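Local coordinates for protein citrate synthase (Metallosphaera sedula, PDB 6ABW) that probably catalyses the condensation of oxaloacetate with acetyl-CoA and water to give citrate and CoA, feeding the tricarboxylic acid cycle, at residues Glu57-Leu62 with Arg350-Thr355; Asp46-Val51 with Ala280-Lys285; Ala139-Ala144 with Pro155-Pro160; Ala199-Ala204 with Thr355-Glu360. All coordinates share one frame; numbering follows the deposited sequence.

Contact 1: residues Glu57-Leu62 with Arg350-Thr355; sequences EEVVHL and RTLGWT
Helices 56-65 and 342-365 come closest at V60 and L352, whose CA atoms stand 6.5 Å apart, a spacing bridged by the L352 side chain. With CG anti to the backbone N (chi1 179°), the leucine is carried toward the other helix, and its fork then places both methyls on V60, against the backbone rather than only on side chains. L352 CD2 lies 3.5 Å from V60 CA and 3.7 Å from V59 O. L352 CD1 rests 3.8 Å from the same V60 CA. Citrate synthases are mainly helical dimers, and here the long helix 342-365 packs against an early helix of the chain; E58 on that early helix reaches R389 of the second subunit in a salt bridge. The valines close round the fork: V59 CG1 meets L352 CD2 at 4.0 Å, the two side chains crossing at about a right angle. V60 CG2 approaches L352 CD2 at 3.9 Å. Cutting L352 back to an alanine is likely to open a gap beside V60 CA and deprive V59 and V60 of the methyls they pack on. W354 leaves another side of helix 342-365 and packs on V218, A221 and L222 of helix 214-225.

Contact 2: residues Asp46-Val51 with Ala280-Lys285; sequences DIEDLV and AKIFKK
V51 N donates to I47 O at 3.0 Å, a helical bond that sets the side chains of I47 and V51 one turn apart on the same face of helix 47-53, facing I282. The motif is a pair of packed helices running roughly the same way: the axes of the short segments 47-51 and 280-285 are inclined at 29° and come no closer than 10.9 Å. This joins the helix that follows the small antiparallel sheet to helix 278-292. I282 is the side chain that bridges the helices. Its CG1 branch, anti to the carbonyl carbon (chi1 -57°) and extended beyond, carries I282 CD1 over the first turn of the other helix, 3.9 Å from E48 CA and 4.1 Å from I47 CG2. E48 itself offers CB and backbone, while its carboxylate stays clear: E48 OE1 lies 6.9 Å from K281 NZ, too far for a salt bridge. I190 and L191 of helix 179-191 also touch I47, whose side chain is about 12 Å from that of H270, the predicted active-site histidine. At the N-cap position before the helix, D46 makes a salt bridge to K380 of the second subunit. V51 and I282 lie alongside each other, running opposite ways, with V51 CG1 4.0 Å from I282 CG2.

Contact 3: residues Ala139-Ala144 with Pro155-Pro160; sequences ASTVVA and PAIPEP
P158 and T141 carry most of this contact, in which the loop that follows helix 128-151 turns back and lies against the side of that helix. The edge of the proline ring formed by CD and CG is presented to the threonine. P158 CD sits 3.3 Å from T141 OG1 and 3.8 Å from T141 CA, and P158 CG comes within 3.7 Å of both T141 OG1 and S140 OG. The threonine meets the loop with both of its branches. OG1, placed anti to the carbonyl carbon (chi1 -57°), lies against the proline and gives its proton to Y85 O, outside the two segments, while the methyl CG2 is left to the apolar atoms. T141 CG2 touches I157 CD1 at 3.9 Å. Although the CB of I157 points away from the helix, two successive bends in its chain (chi1 -51°, chi2 -62°) bring CD1 back to the threonine. A pair of hydrogen bonds lies beside this packing: N145 ND2 bonds both T141 O and A156 O, bridging the helix backbone and the returning chain through its side-chain amide. Y85 also touches P158, and F164, on the helix that comes next, packs on S140. A valine in place of T141 would probably leave Y85 O without its hydroxyl partner and set a methyl group against the already close P158 CD. The chemistry is therefore mixed: the proline and isoleucine supply only carbon to the helix, and the buried hydroxyl they cover is satisfied by a backbone carbonyl from a third part of the chain.

Contact 4: residues Ala199-Ala204 with Thr355-Glu360; sequences ASTTAA and TAHVIE
T201 CG2 sits over one face of the H357 imidazole, 4.3 Å from the ring centroid and 27° off the normal, a CH-pi contact. The methyl is nearest the inner end of the ring, 4.0 Å from H357 CG, so it covers the attachment point more than the nitrogens. One turn on along helix 199-208, and at the next residue of helix 342-365, a second methyl contact forms, to both the A204 side chain and its carbonyl oxygen. V358 CG1, anti to its carbonyl carbon (chi1 -64°), reaches across to A204, 3.7 Å from A204 CB and 3.6 Å from A204 O. Consistent with the small alanine side chain, the CA atoms of A204 and V358 are 6.7 Å apart, against 7.6 Å for those of T201 and H357. Behind this first shell the imidazole is fixed at both nitrogens. H357 NE2 bonds D194 OD2, and H357 ND1 bonds K26 NZ, which also makes a salt bridge to E360 OE2. V358 also touches L205 and S208, later on helix 199-208, and I214 of helix 214-225. The contact thus joins helix 199-208 to the long helix 342-365 in the helical core of the citrate synthase fold. Helix 199-208 also faces the dimer partner, with A203 packing on V206 of the second subunit. A lysine donating to ND1 and a carboxylate at NE2 are consistent with a ring protonated on NE2; held at both nitrogens, the buried imidazole is probably kept from turning, its face presented to the threonine methyl.

In the fold
Helix 342-365 joins contacts 1 and 4, which share T355 and have centres 12 Å apart; W354 NE1 lies 3.2 Å from S200 OG, a probable but weak hydrogen bond between them. Contact 1 also touches its other two neighbours: L62 CD2 meets L50 CD1 of contact 2 at 4.0 Å, and T351 CG2 meets A139 CB of contact 3 at 4.1 Å. Contacts 3 and 4 stay about 8 Å apart at their nearest atoms, and contact 2 lies about 26 Å, centre to centre, from contact 3. In contact 2 the I47 side chain is about 12 Å from that of the predicted active-site H270; its helix 278-292 follows the acetyl-CoA-binding residues R264, L265, G267 and F268. Contacts 1, 2 and 4 all reach the second subunit.

Contact 1: residues Glu57-Leu62 with Arg350-Thr355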
loop_
_atom_site.group_PDB
_atom_site.type_symbol
_atom_site.label_atom_id
_atom_site.label_comp_id
_atom_site.label_asym_id
_atom_site.label_seq_id
_atom_site.Cartn_x
_atom_site.Cartn_y
_atom_site.Cartn_z
ATOM N N GLU A 57 22.931 -2.691 -13.116
ATOM C CA GLU A 57 23.129 -1.213 -13.018
ATOM C C GLU A 57 22.832 -0.500 -14.321
ATOM O O GLU A 57 22.177 0.529 -14.367
ATOM C CB GLU A 57 24.557 -0.867 -12.600
ATOM C CG GLU A 57 24.895 -1.342 -11.186
ATOM C CD GLU A 57 25.632 -2.692 -11.076
ATOM O OE1 GLU A 57 25.283 -3.651 -11.808
ATOM O OE2 GLU A 57 26.493 -2.847 -10.175
ATOM N N GLU A 58 23.274 -1.102 -15.418
ATOM C CA GLU A 58 22.954 -0.571 -16.726
ATOM C C GLU A 58 21.495 -0.596 -17.076
ATOM O O GLU A 58 21.000 0.332 -17.646
ATOM C CB GLU A 58 23.810 -1.254 -17.830
ATOM C CG GLU A 58 25.296 -0.882 -17.768
ATOM C CD GLU A 58 26.181 -1.770 -18.680
ATOM O OE1 GLU A 58 26.575 -1.282 -19.784
ATOM O OE2 GLU A 58 26.414 -2.980 -18.359
ATOM N N VAL A 59 20.789 -1.650 -16.667
ATOM C CA VAL A 59 19.388 -1.718 -16.885
ATOM C C VAL A 59 18.599 -0.747 -15.951
ATOM O O VAL A 59 17.601 -0.187 -16.361
ATOM C CB VAL A 59 18.885 -3.213 -16.770
ATOM C CG1 VAL A 59 17.379 -3.273 -16.758
ATOM C CG2 VAL A 59 19.414 -4.061 -17.897
ATOM N N VAL A 60 19.086 -0.526 -14.737
ATOM C CA VAL A 60 18.515 0.526 -13.894
ATOM C C VAL A 60 18.554 1.879 -14.630
ATOM O O VAL A 60 17.574 2.570 -14.754
ATOM C CB VAL A 60 19.303 0.621 -12.598
ATOM C CG1 VAL A 60 18.868 1.835 -11.801
ATOM C CG2 VAL A 60 19.076 -0.634 -11.732
ATOM N N HIS A 61 19.722 2.198 -15.212
ATOM C CA HIS A 61 19.867 3.445 -15.994
ATOM C C HIS A 61 18.952 3.478 -17.201
ATOM O O HIS A 61 18.295 4.477 -17.443
ATOM C CB HIS A 61 21.356 3.648 -16.350
ATOM C CG HIS A 61 21.663 5.005 -16.875
ATOM N ND1 HIS A 61 21.233 5.449 -18.102
ATOM C CD2 HIS A 61 22.220 6.083 -16.257
ATOM C CE1 HIS A 61 21.566 6.719 -18.254
ATOM N NE2 HIS A 61 22.157 7.130 -17.143
ATOM N N LEU A 62 18.815 2.373 -17.924
ATOM C CA LEU A 62 17.900 2.295 -19.046
ATOM C C LEU A 62 16.463 2.529 -18.692
ATOM O O LEU A 62 15.760 3.248 -19.388
ATOM C CB LEU A 62 18.072 0.908 -19.719
ATOM C CG LEU A 62 17.119 0.517 -20.810
ATOM C CD1 LEU A 62 17.362 1.444 -21.998
ATOM C CD2 LEU A 62 17.349 -0.979 -21.135
ATOM N N ARG A 350 11.849 -6.212 -9.158
ATOM C CA ARG A 350 10.703 -5.463 -9.631
ATOM C C ARG A 350 10.614 -4.033 -9.030
ATOM O O ARG A 350 9.947 -3.194 -9.621
ATOM C CB ARG A 350 9.417 -6.271 -9.423
ATOM C CG ARG A 350 8.110 -5.680 -9.925
ATOM C CD ARG A 350 8.138 -5.405 -11.421
ATOM N NE ARG A 350 8.518 -6.582 -12.201
ATOM C CZ ARG A 350 7.678 -7.483 -12.769
ATOM N NH1 ARG A 350 6.362 -7.309 -12.774
ATOM N NH2 ARG A 350 8.149 -8.538 -13.397
ATOM N N THR A 351 11.354 -3.734 -7.964
ATOM C CA THR A 351 11.421 -2.340 -7.510
ATOM C C THR A 351 11.850 -1.402 -8.631
ATOM O O THR A 351 11.342 -0.274 -8.688
ATOM C CB THR A 351 12.333 -2.083 -6.275
ATOM O OG1 THR A 351 13.693 -2.450 -6.581
ATOM C CG2 THR A 351 11.800 -2.831 -5.082
ATOM N N LEU A 352 12.644 -1.923 -9.620
ATOM C CA LEU A 352 13.037 -1.099 -10.704
ATOM C C LEU A 352 11.874 -0.769 -11.571
ATOM O O LEU A 352 11.673 0.410 -11.840
ATOM C CB LEU A 352 14.127 -1.739 -11.527
ATOM C CG LEU A 352 14.600 -0.947 -12.739
ATOM C CD1 LEU A 352 15.079 0.432 -12.305
ATOM C CD2 LEU A 352 15.756 -1.667 -13.499
ATOM N N GLY A 353 11.098 -1.767 -11.978
ATOM C CA GLY A 353 9.882 -1.529 -12.761
ATOM C C GLY A 353 8.825 -0.706 -12.039
ATOM O O GLY A 353 8.255 0.213 -12.629
ATOM N N TRP A 354 8.617 -0.953 -10.740
ATOM C CA TRP A 354 7.675 -0.129 -9.970
ATOM C C TRP A 354 8.042 1.361 -9.941
ATOM O O TRP A 354 7.227 2.200 -10.263
ATOM C CB TRP A 354 7.539 -0.665 -8.529
ATOM C CG TRP A 354 6.890 -2.009 -8.402
ATOM C CD1 TRP A 354 5.950 -2.564 -9.214
ATOM C CD2 TRP A 354 7.113 -2.957 -7.342
ATOM N NE1 TRP A 354 5.590 -3.794 -8.728
ATOM C CE2 TRP A 354 6.266 -4.042 -7.562
ATOM C CE3 TRP A 354 7.915 -2.952 -6.209
ATOM C CZ2 TRP A 354 6.290 -5.155 -6.776
ATOM C CZ3 TRP A 354 7.911 -4.052 -5.411
ATOM C CH2 TRP A 354 7.103 -5.126 -5.677
ATOM N N THR A 355 9.278 1.656 -9.642
ATOM C CA THR A 355 9.728 3.023 -9.534
ATOM C C THR A 355 9.702 3.676 -10.938
ATOM O O THR A 355 9.234 4.836 -11.113
ATOM C CB THR A 355 11.101 3.169 -8.948
ATOM O OG1 THR A 355 12.101 2.430 -9.685
ATOM C CG2 THR A 355 11.172 2.833 -7.483
#

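Contact 2: residues Asp46-Val51 with Ala280-Lys285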
loop_
_atom_site.group_PDB
_atom_site.type_symbol
_atom_site.label_atom_id
_atom_site.label_comp_id
_atom_site.label_asym_id
_atom_site.label_seq_id
_atom_site.Cartn_x
_atom_site.Cartn_y
_atom_site.Cartn_z
ATOM N N ASP A 46 16.285 -6.227 -26.647
ATOM C CA ASP A 46 15.805 -7.581 -26.371
ATOM C C ASP A 46 16.358 -8.040 -25.040
ATOM O O ASP A 46 17.528 -7.835 -24.733
ATOM C CB ASP A 46 16.261 -8.535 -27.474
ATOM C CG ASP A 46 15.362 -8.507 -28.706
ATOM O OD1 ASP A 46 14.120 -8.739 -28.614
ATOM O OD2 ASP A 46 15.894 -8.297 -29.818
ATOM N N ILE A 47 15.535 -8.731 -24.278
ATOM C CA ILE A 47 15.980 -9.176 -22.936
ATOM C C ILE A 47 17.211 -10.047 -22.989
ATOM O O ILE A 47 18.076 -9.909 -22.128
ATOM C CB ILE A 47 14.816 -9.885 -22.158
ATOM C CG1 ILE A 47 15.219 -10.214 -20.749
ATOM C CG2 ILE A 47 14.326 -11.133 -22.831
ATOM C CD1 ILE A 47 15.260 -9.016 -19.820
ATOM N N GLU A 48 17.334 -10.927 -23.977
ATOM C CA GLU A 48 18.516 -11.802 -24.108
ATOM C C GLU A 48 19.826 -10.993 -24.247
ATOM O O GLU A 48 20.862 -11.339 -23.645
ATOM C CB GLU A 48 18.283 -12.808 -25.275
ATOM C CG GLU A 48 19.367 -13.887 -25.239
ATOM C CD GLU A 48 19.344 -14.864 -26.414
ATOM O OE1 GLU A 48 18.291 -14.959 -27.090
ATOM O OE2 GLU A 48 20.412 -15.519 -26.647
ATOM N N ASP A 49 19.759 -9.918 -25.035
ATOM C CA ASP A 49 20.876 -8.991 -25.369
ATOM C C ASP A 49 21.252 -8.261 -24.084
ATOM O O ASP A 49 22.469 -8.114 -23.747
ATOM C CB ASP A 49 20.353 -8.044 -26.483
ATOM C CG ASP A 49 21.484 -7.284 -27.315
ATOM O OD1 ASP A 49 22.740 -7.538 -27.132
ATOM O OD2 ASP A 49 21.046 -6.395 -28.115
ATOM N N LEU A 50 20.235 -7.784 -23.343
ATOM C CA LEU A 50 20.557 -7.114 -22.081
ATOM C C LEU A 50 21.234 -8.019 -21.103
ATOM O O LEU A 50 22.212 -7.623 -20.384
ATOM C CB LEU A 50 19.292 -6.495 -21.469
ATOM C CG LEU A 50 18.762 -5.324 -22.276
ATOM C CD1 LEU A 50 17.410 -4.950 -21.698
ATOM C CD2 LEU A 50 19.745 -4.135 -22.285
ATOM N N VAL A 51 20.745 -9.262 -21.001
ATOM C CA VAL A 51 21.329 -10.141 -19.953
ATOM C C VAL A 51 22.761 -10.495 -20.305
ATOM O O VAL A 51 23.666 -10.437 -19.457
ATOM C CB VAL A 51 20.498 -11.412 -19.690
ATOM C CG1 VAL A 51 21.291 -12.425 -18.829
ATOM C CG2 VAL A 51 19.226 -11.060 -18.947
ATOM N N ALA A 280 12.246 -17.629 -19.439
ATOM C CA ALA A 280 12.395 -18.969 -18.906
ATOM C C ALA A 280 13.634 -19.606 -19.485
ATOM O O ALA A 280 14.325 -20.284 -18.765
ATOM C CB ALA A 280 11.170 -19.812 -19.257
ATOM N N LYS A 281 13.932 -19.396 -20.760
ATOM C CA LYS A 281 15.116 -19.955 -21.351
ATOM C C LYS A 281 16.411 -19.399 -20.731
ATOM O O LYS A 281 17.449 -20.088 -20.617
ATOM C CB LYS A 281 15.113 -19.621 -22.846
ATOM C CG LYS A 281 13.972 -20.280 -23.564
ATOM C CD LYS A 281 13.965 -19.971 -25.051
ATOM C CE LYS A 281 13.522 -18.565 -25.341
ATOM N NZ LYS A 281 12.381 -18.522 -26.307
ATOM N N ILE A 282 16.338 -18.145 -20.303
ATOM C CA ILE A 282 17.511 -17.510 -19.722
ATOM C C ILE A 282 17.681 -17.987 -18.300
ATOM O O ILE A 282 18.816 -18.357 -17.893
ATOM C CB ILE A 282 17.429 -15.987 -19.850
ATOM C CG1 ILE A 282 17.263 -15.612 -21.293
ATOM C CG2 ILE A 282 18.703 -15.386 -19.289
ATOM C CD1 ILE A 282 16.809 -14.207 -21.581
ATOM N N PHE A 283 16.601 -17.991 -17.511
ATOM C CA PHE A 283 16.737 -18.600 -16.154
ATOM C C PHE A 283 17.309 -20.041 -16.260
ATOM O O PHE A 283 18.190 -20.437 -15.463
ATOM C CB PHE A 283 15.412 -18.636 -15.437
ATOM C CG PHE A 283 15.079 -17.384 -14.699
ATOM C CD1 PHE A 283 15.836 -17.004 -13.607
ATOM C CD2 PHE A 283 14.045 -16.576 -15.075
ATOM C CE1 PHE A 283 15.561 -15.845 -12.895
ATOM C CE2 PHE A 283 13.754 -15.427 -14.377
ATOM C CZ PHE A 283 14.536 -15.039 -13.273
ATOM N N LYS A 284 16.841 -20.804 -17.254
ATOM C CA LYS A 284 17.355 -22.170 -17.395
ATOM C C LYS A 284 18.869 -22.243 -17.586
ATOM O O LYS A 284 19.560 -23.038 -16.926
ATOM C CB LYS A 284 16.644 -22.887 -18.528
ATOM C CG LYS A 284 17.079 -24.358 -18.576
ATOM C CD LYS A 284 16.377 -25.101 -19.645
ATOM C CE LYS A 284 16.902 -26.538 -19.660
ATOM N NZ LYS A 284 16.176 -27.236 -20.764
ATOM N N LYS A 285 19.366 -21.411 -18.463
ATOM C CA LYS A 285 20.789 -21.325 -18.800
ATOM C C LYS A 285 21.592 -21.111 -17.550
ATOM O O LYS A 285 22.577 -21.816 -17.297
ATOM C CB LYS A 285 20.974 -20.175 -19.749
ATOM C CG LYS A 285 22.396 -19.817 -20.171
ATOM C CD LYS A 285 22.272 -18.539 -21.028
ATOM C CE LYS A 285 23.323 -18.390 -22.118
ATOM N NZ LYS A 285 24.583 -17.925 -21.510
#

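Contact 3: residues Ala139-Ala144 with Pro155-Pro160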
loop_
_atom_site.group_PDB
_atom_site.type_symbol
_atom_site.label_atom_id
_atom_site.label_comp_id
_atom_site.label_asym_id
_atom_site.label_seq_id
_atom_site.Cartn_x
_atom_site.Cartn_y
_atom_site.Cartn_z
ATOM N N ALA A 139 16.539 -1.430 -1.243
ATOM C CA ALA A 139 15.864 -2.724 -1.447
ATOM C C ALA A 139 16.818 -3.868 -1.252
ATOM O O ALA A 139 16.465 -4.863 -0.625
ATOM C CB ALA A 139 15.152 -2.793 -2.788
ATOM N N SER A 140 18.052 -3.697 -1.727
ATOM C CA SER A 140 19.116 -4.686 -1.489
ATOM C C SER A 140 19.379 -4.879 0.006
ATOM O O SER A 140 19.386 -6.022 0.526
ATOM C CB SER A 140 20.399 -4.242 -2.249
ATOM O OG SER A 140 21.420 -5.154 -2.008
ATOM N N THR A 141 19.550 -3.774 0.717
ATOM C CA THR A 141 19.764 -3.843 2.154
ATOM C C THR A 141 18.637 -4.525 2.909
ATOM O O THR A 141 18.858 -5.377 3.752
ATOM C CB THR A 141 19.967 -2.435 2.664
ATOM O OG1 THR A 141 21.085 -1.838 1.961
ATOM C CG2 THR A 141 20.268 -2.426 4.174
ATOM N N VAL A 142 17.408 -4.149 2.560
ATOM C CA VAL A 142 16.213 -4.756 3.147
ATOM C C VAL A 142 16.093 -6.232 2.878
ATOM O O VAL A 142 15.929 -7.008 3.824
ATOM C CB VAL A 142 14.956 -4.009 2.680
ATOM C CG1 VAL A 142 13.689 -4.763 3.069
ATOM C CG2 VAL A 142 14.999 -2.601 3.316
ATOM N N VAL A 143 16.279 -6.672 1.632
ATOM C CA VAL A 143 16.061 -8.073 1.327
ATOM C C VAL A 143 17.135 -8.978 1.980
ATOM O O VAL A 143 16.832 -10.017 2.580
ATOM C CB VAL A 143 15.927 -8.284 -0.183
ATOM C CG1 VAL A 143 15.797 -9.754 -0.465
ATOM C CG2 VAL A 143 14.675 -7.583 -0.710
ATOM N N ALA A 144 18.367 -8.491 2.002
ATOM C CA ALA A 144 19.467 -9.228 2.591
ATOM C C ALA A 144 19.197 -9.415 4.105
ATOM O O ALA A 144 19.395 -10.504 4.647
ATOM C CB ALA A 144 20.785 -8.461 2.339
ATOM N N PRO A 155 22.811 -8.816 11.558
ATOM C CA PRO A 155 22.606 -7.993 10.339
ATOM C C PRO A 155 23.854 -7.779 9.482
ATOM O O PRO A 155 24.999 -7.874 9.975
ATOM C CB PRO A 155 22.108 -6.643 10.862
ATOM C CG PRO A 155 21.832 -6.833 12.294
ATOM C CD PRO A 155 22.340 -8.137 12.762
ATOM N N ALA A 156 23.654 -7.420 8.231
ATOM C CA ALA A 156 24.780 -7.034 7.364
ATOM C C ALA A 156 24.298 -6.026 6.350
ATOM O O ALA A 156 23.314 -6.297 5.643
ATOM C CB ALA A 156 25.308 -8.232 6.601
ATOM N N ILE A 157 25.046 -4.963 6.174
ATOM C CA ILE A 157 24.734 -3.920 5.169
ATOM C C ILE A 157 25.574 -4.146 3.946
ATOM O O ILE A 157 26.823 -4.313 4.055
ATOM C CB ILE A 157 25.062 -2.521 5.755
ATOM C CG1 ILE A 157 24.397 -2.331 7.142
ATOM C CG2 ILE A 157 24.692 -1.385 4.763
ATOM C CD1 ILE A 157 22.876 -2.393 7.130
ATOM N N PRO A 158 24.949 -4.157 2.741
ATOM C CA PRO A 158 25.784 -4.214 1.532
ATOM C C PRO A 158 26.849 -3.135 1.468
ATOM O O PRO A 158 26.622 -1.995 1.874
ATOM C CB PRO A 158 24.821 -4.078 0.413
ATOM C CG PRO A 158 23.449 -4.504 1.025
ATOM C CD PRO A 158 23.527 -3.990 2.418
ATOM N N GLU A 159 27.996 -3.529 0.957
ATOM C CA GLU A 159 29.129 -2.617 0.778
ATOM C C GLU A 159 29.531 -2.573 -0.658
ATOM O O GLU A 159 29.271 -3.532 -1.413
ATOM C CB GLU A 159 30.304 -3.109 1.586
ATOM C CG GLU A 159 29.895 -3.280 3.001
ATOM C CD GLU A 159 31.048 -3.438 3.935
ATOM O OE1 GLU A 159 31.961 -4.260 3.662
ATOM O OE2 GLU A 159 30.999 -2.751 4.956
ATOM N N PRO A 160 30.206 -1.483 -1.060
ATOM C CA PRO A 160 30.692 -1.377 -2.417
ATOM C C PRO A 160 31.465 -2.591 -2.877
ATOM O O PRO A 160 32.147 -3.259 -2.101
ATOM C CB PRO A 160 31.619 -0.178 -2.356
ATOM C CG PRO A 160 31.104 0.604 -1.223
ATOM C CD PRO A 160 30.820 -0.444 -0.210
#

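Contact 4: residues Ala199-Ala204 with Thr355-Glu360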
loop_
_atom_site.group_PDB
_atom_site.type_symbol
_atom_site.label_atom_id
_atom_site.label_comp_id
_atom_site.label_asym_id
_atom_site.label_seq_id
_atom_site.Cartn_x
_atom_site.Cartn_y
_atom_site.Cartn_z
ATOM N N ALA A 199 -1.093 -6.376 -10.289
ATOM C CA ALA A 199 -1.740 -5.636 -9.201
ATOM C C ALA A 199 -0.749 -4.812 -8.424
ATOM O O ALA A 199 -1.079 -3.748 -7.948
ATOM C CB ALA A 199 -2.505 -6.558 -8.257
ATOM N N SER A 200 0.452 -5.342 -8.215
ATOM C CA SER A 200 1.469 -4.568 -7.508
ATOM C C SER A 200 1.842 -3.245 -8.201
ATOM O O SER A 200 1.859 -2.189 -7.579
ATOM C CB SER A 200 2.706 -5.409 -7.258
ATOM O OG SER A 200 3.231 -5.988 -8.475
ATOM N N THR A 201 1.993 -3.267 -9.509
ATOM C CA THR A 201 2.291 -2.060 -10.252
ATOM C C THR A 201 1.063 -1.147 -10.198
ATOM O O THR A 201 1.212 0.059 -9.978
ATOM C CB THR A 201 2.718 -2.393 -11.711
ATOM O OG1 THR A 201 3.843 -3.278 -11.698
ATOM C CG2 THR A 201 3.132 -1.149 -12.454
ATOM N N THR A 202 -0.127 -1.707 -10.334
ATOM C CA THR A 202 -1.364 -0.927 -10.251
ATOM C C THR A 202 -1.493 -0.198 -8.878
ATOM O O THR A 202 -1.789 0.980 -8.855
ATOM C CB THR A 202 -2.581 -1.789 -10.545
ATOM O OG1 THR A 202 -2.454 -2.420 -11.819
ATOM C CG2 THR A 202 -3.853 -0.989 -10.505
ATOM N N ALA A 203 -1.197 -0.906 -7.768
ATOM C CA ALA A 203 -1.232 -0.268 -6.450
ATOM C C ALA A 203 -0.239 0.863 -6.346
ATOM O O ALA A 203 -0.552 1.907 -5.765
ATOM C CB ALA A 203 -0.998 -1.276 -5.353
ATOM N N ALA A 204 0.953 0.665 -6.878
ATOM C CA ALA A 204 1.977 1.736 -6.925
ATOM C C ALA A 204 1.456 2.947 -7.684
ATOM O O ALA A 204 1.612 4.022 -7.190
ATOM C CB ALA A 204 3.273 1.260 -7.486
ATOM N N THR A 355 9.278 1.656 -9.642
ATOM C CA THR A 355 9.728 3.023 -9.534
ATOM C C THR A 355 9.702 3.676 -10.938
ATOM O O THR A 355 9.234 4.836 -11.113
ATOM C CB THR A 355 11.101 3.169 -8.948
ATOM O OG1 THR A 355 12.101 2.430 -9.685
ATOM C CG2 THR A 355 11.172 2.833 -7.483
ATOM N N ALA A 356 10.121 2.916 -11.965
ATOM C CA ALA A 356 10.134 3.508 -13.293
ATOM C C ALA A 356 8.733 3.785 -13.822
ATOM O O ALA A 356 8.485 4.855 -14.488
ATOM C CB ALA A 356 10.907 2.614 -14.281
ATOM N N HIS A 357 7.781 2.906 -13.532
ATOM C CA HIS A 357 6.377 3.142 -13.924
ATOM C C HIS A 357 5.747 4.330 -13.209
ATOM O O HIS A 357 5.000 5.088 -13.810
ATOM C CB HIS A 357 5.494 1.926 -13.714
ATOM C CG HIS A 357 5.550 0.936 -14.822
ATOM N ND1 HIS A 357 4.792 1.077 -15.957
ATOM C CD2 HIS A 357 6.196 -0.254 -14.949
ATOM C CE1 HIS A 357 5.065 0.081 -16.797
ATOM N NE2 HIS A 357 5.901 -0.749 -16.200
ATOM N N VAL A 358 6.011 4.491 -11.925
ATOM C CA VAL A 358 5.400 5.571 -11.210
ATOM C C VAL A 358 6.018 6.911 -11.657
ATOM O O VAL A 358 5.265 7.872 -11.790
ATOM C CB VAL A 358 5.358 5.452 -9.676
ATOM C CG1 VAL A 358 4.487 4.233 -9.315
ATOM C CG2 VAL A 358 6.705 5.358 -9.029
ATOM N N ILE A 359 7.304 6.932 -11.956
ATOM C CA ILE A 359 7.978 8.166 -12.399
ATOM C C ILE A 359 7.378 8.567 -13.736
ATOM O O ILE A 359 6.995 9.701 -13.914
ATOM C CB ILE A 359 9.474 8.048 -12.458
ATOM C CG1 ILE A 359 10.048 7.920 -11.078
ATOM C CG2 ILE A 359 10.110 9.255 -13.222
ATOM C CD1 ILE A 359 11.470 7.566 -11.019
ATOM N N GLU A 360 7.217 7.610 -14.645
ATOM C CA GLU A 360 6.572 7.872 -15.958
ATOM C C GLU A 360 5.196 8.403 -15.790
ATOM O O GLU A 360 4.778 9.393 -16.449
ATOM C CB GLU A 360 6.437 6.588 -16.772
ATOM C CG GLU A 360 7.320 6.411 -17.942
ATOM C CD GLU A 360 6.906 5.173 -18.811
ATOM O OE1 GLU A 360 7.414 5.139 -19.954
ATOM O OE2 GLU A 360 6.102 4.272 -18.359
#